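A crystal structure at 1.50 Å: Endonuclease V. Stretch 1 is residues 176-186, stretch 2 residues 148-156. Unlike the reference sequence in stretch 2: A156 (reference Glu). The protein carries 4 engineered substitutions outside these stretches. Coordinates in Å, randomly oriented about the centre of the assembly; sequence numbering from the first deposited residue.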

# COMPACT_ATOMS: atom_id res chain seq x y z
N PRO A 176 -2.14 16.57 -7.40
CA PRO A 176 -2.27 15.39 -8.27
C PRO A 176 -1.01 15.07 -9.05
O PRO A 176 -0.21 15.94 -9.37
CB PRO A 176 -3.42 15.79 -9.21
CG PRO A 176 -3.31 17.29 -9.31
CD PRO A 176 -2.86 17.74 -7.93
N LEU A 177 -0.85 13.77 -9.34
CA LEU A 177 0.25 13.27 -10.16
C LEU A 177 -0.34 12.84 -11.50
O LEU A 177 -1.04 11.82 -11.58
CB LEU A 177 0.94 12.10 -9.46
CG LEU A 177 1.39 12.47 -8.04
CD1 LEU A 177 1.80 11.21 -7.27
CD2 LEU A 177 2.54 13.45 -8.08
N LEU A 178 -0.06 13.61 -12.54
CA LEU A 178 -0.67 13.45 -13.85
C LEU A 178 0.30 12.68 -14.73
O LEU A 178 1.45 13.10 -14.90
CB LEU A 178 -0.92 14.84 -14.44
CG LEU A 178 -2.01 15.08 -15.49
CD1 LEU A 178 -1.40 15.30 -16.87
CD2 LEU A 178 -2.98 13.93 -15.50
N GLY A 179 -0.16 11.56 -15.28
CA GLY A 179 0.64 10.87 -16.27
C GLY A 179 0.81 11.73 -17.51
O GLY A 179 -0.01 12.60 -17.79
N ASP A 180 1.89 11.48 -18.25
CA ASP A 180 2.19 12.30 -19.42
C ASP A 180 0.98 12.50 -20.31
O ASP A 180 0.84 13.55 -20.95
CB ASP A 180 3.36 11.71 -20.21
CG ASP A 180 4.68 12.43 -19.95
OD1 ASP A 180 4.69 13.38 -19.13
OD2 ASP A 180 5.70 12.05 -20.55
N SER A 181 0.05 11.54 -20.32
CA SER A 181 -1.08 11.55 -21.23
C SER A 181 -2.30 12.29 -20.70
O SER A 181 -3.05 12.88 -21.49
CB SER A 181 -1.49 10.11 -21.55
OG SER A 181 -1.75 9.39 -20.36
N GLY A 182 -2.54 12.27 -19.39
CA GLY A 182 -3.72 12.93 -18.86
C GLY A 182 -4.48 12.10 -17.84
O GLY A 182 -5.49 12.53 -17.30
N THR A 183 -3.98 10.89 -17.58
CA THR A 183 -4.51 10.06 -16.51
C THR A 183 -3.86 10.50 -15.21
O THR A 183 -2.63 10.48 -15.10
CB THR A 183 -4.17 8.60 -16.77
OG1 THR A 183 -3.94 8.40 -18.17
CG2 THR A 183 -5.31 7.69 -16.32
N VAL A 184 -4.65 10.91 -14.22
CA VAL A 184 -4.09 11.15 -12.90
C VAL A 184 -3.84 9.80 -12.24
O VAL A 184 -4.76 9.00 -12.09
CB VAL A 184 -4.99 12.05 -12.04
CG1 VAL A 184 -4.38 12.18 -10.65
CG2 VAL A 184 -5.13 13.43 -12.66
N LEU A 185 -2.59 9.55 -11.88
CA LEU A 185 -2.15 8.25 -11.39
C LEU A 185 -2.14 8.18 -9.87
O LEU A 185 -2.13 7.07 -9.32
CB LEU A 185 -0.73 7.99 -11.90
CG LEU A 185 -0.59 8.05 -13.42
CD1 LEU A 185 0.87 7.98 -13.83
CD2 LEU A 185 -1.37 6.92 -14.05
N GLY A 186 -2.11 9.32 -9.20
CA GLY A 186 -2.07 9.33 -7.76
C GLY A 186 -2.02 10.75 -7.26
O GLY A 186 -2.23 11.70 -8.02
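Stretch 2 (148-156) KLLQVDGLA

Two tight turns meet here, the entry of one against the centre of the other, and a single direct hydrogen bond joins them: the amide D180 N donates to the carbonyl D153 O at 2.7 Å, with an N-H...O angle of 167° that is close to linear. The example illustrates how one well-aimed backbone bond can join two loops while apolar side chains supply much of the remaining contact.

In stretch 1 the chain runs out along one strand, 176-178, and returns along another, 184-186. The two are tied by L177 N to G186 O and L185 N to L177 O, both 2.8 Å, and by G179 N to T183 O at 2.7 Å nearer the loop. A type I turn from G179 to G182 lies within that loop. Stretch 2 has no regular helix or strand. It arrives extended through L149 and L150, bends at Q151, where V152 N makes a weak bond to L150 O at 3.0 Å, then reverses in a type I' turn from V152 to L155, closed by L155 N to V152 O at 2.9 Å. The two central residues of this turn, D153 and G154, both have positive phi, a conformation that favours glycine at G154.

The turns pair in the same sequence order, G179 beside D153 with CA atoms 5.1 Å apart and D180 beside G154 at 4.7 Å. The carbonyl of D153 also receives a CA-H...O contact from G179, CA to O 3.4 Å. Little room is left for side chains here: an ideal CB on G179 would fall 2.1 Å from D153 OD2, and one on G154 would fall 1.9 Å from D180 CG. Lacking that atom, G154 lets its CA approach D180 OD2 to 3.3 Å. Water 1 bridges the turns, 2.7 Å from both G154 O and D180 OD1, so that it links two acceptors that could not bond to one another directly.

Beyond the turns the contact becomes apolar. L177 and L185, whose CA-to-CB bonds point toward stretch 2, meet L155, whose CA-to-CB bond points sideways but whose side-chain end comes nearer. L155 CD2 lies 3.9 Å from L177 CB and 3.5 Å from L178 O, while L155 CD1 is 3.7 Å from L185 CD1. That same L185 CD1 touches D153 CB, also at 3.7 Å, bringing the leucine against the base of the D153 side chain. Farther along, L149 CD1 reaches L177 CD1 at 4.2 Å. L178, whose CA-to-CB bond points away, contributes chiefly through its backbone.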

# COMPACT_ATOMS: atom_id res chain seq x y z
N LYS A 148 8.17 7.00 -1.78
CA LYS A 148 8.92 7.66 -2.83
C LYS A 148 8.16 7.59 -4.14
O LYS A 148 7.31 6.72 -4.35
CB LYS A 148 10.33 7.07 -3.00
CG LYS A 148 10.37 5.60 -3.36
CD LYS A 148 11.81 5.14 -3.57
CE LYS A 148 11.92 3.62 -3.54
NZ LYS A 148 11.09 2.96 -4.59
N LEU A 149 8.47 8.53 -5.04
CA LEU A 149 7.77 8.66 -6.31
C LEU A 149 8.32 7.67 -7.33
O LEU A 149 9.50 7.71 -7.68
CB LEU A 149 7.92 10.09 -6.83
CG LEU A 149 7.24 10.35 -8.17
CD1 LEU A 149 5.74 10.15 -8.04
CD2 LEU A 149 7.57 11.75 -8.68
N LEU A 150 7.45 6.79 -7.83
CA LEU A 150 7.80 5.90 -8.93
C LEU A 150 7.68 6.68 -10.23
O LEU A 150 6.60 7.18 -10.57
CB LEU A 150 6.84 4.71 -8.95
CG LEU A 150 7.36 3.29 -8.77
CD1 LEU A 150 6.27 2.28 -9.12
CD2 LEU A 150 8.62 3.05 -9.60
N GLN A 151 8.78 6.78 -10.98
CA GLN A 151 8.81 7.65 -12.16
C GLN A 151 8.35 6.88 -13.39
O GLN A 151 9.13 6.44 -14.23
CB GLN A 151 10.20 8.27 -12.33
CG GLN A 151 10.55 9.26 -11.23
CD GLN A 151 11.89 9.94 -11.45
OE1 GLN A 151 12.13 11.04 -10.95
NE2 GLN A 151 12.77 9.28 -12.19
N VAL A 152 7.02 6.74 -13.51
CA VAL A 152 6.38 6.01 -14.60
C VAL A 152 5.37 6.91 -15.30
O VAL A 152 4.87 7.89 -14.74
CB VAL A 152 5.71 4.71 -14.11
CG1 VAL A 152 6.75 3.75 -13.55
CG2 VAL A 152 4.64 5.03 -13.08
N ASP A 153 5.05 6.54 -16.55
CA ASP A 153 4.11 7.29 -17.38
C ASP A 153 4.46 8.78 -17.43
O ASP A 153 3.59 9.65 -17.29
CB ASP A 153 2.65 7.06 -16.96
CG ASP A 153 1.64 7.61 -17.98
OD1 ASP A 153 2.05 7.93 -19.12
OD2 ASP A 153 0.45 7.73 -17.64
N GLY A 154 5.74 9.07 -17.60
CA GLY A 154 6.19 10.45 -17.69
C GLY A 154 6.25 11.21 -16.39
O GLY A 154 6.56 12.41 -16.41
N LEU A 155 5.95 10.58 -15.25
CA LEU A 155 6.14 11.23 -13.97
C LEU A 155 7.62 11.32 -13.63
O LEU A 155 8.38 10.39 -13.88
CB LEU A 155 5.42 10.45 -12.87
CG LEU A 155 3.92 10.65 -12.70
CD1 LEU A 155 3.40 9.68 -11.66
CD2 LEU A 155 3.62 12.08 -12.30
N ALA A 156 8.02 12.45 -13.05
CA ALA A 156 9.43 12.64 -12.73
C ALA A 156 9.54 13.57 -11.53
O ALA A 156 8.74 14.49 -11.38
CB ALA A 156 10.20 13.21 -13.92
O HOH W 1 7.41 13.42 -18.76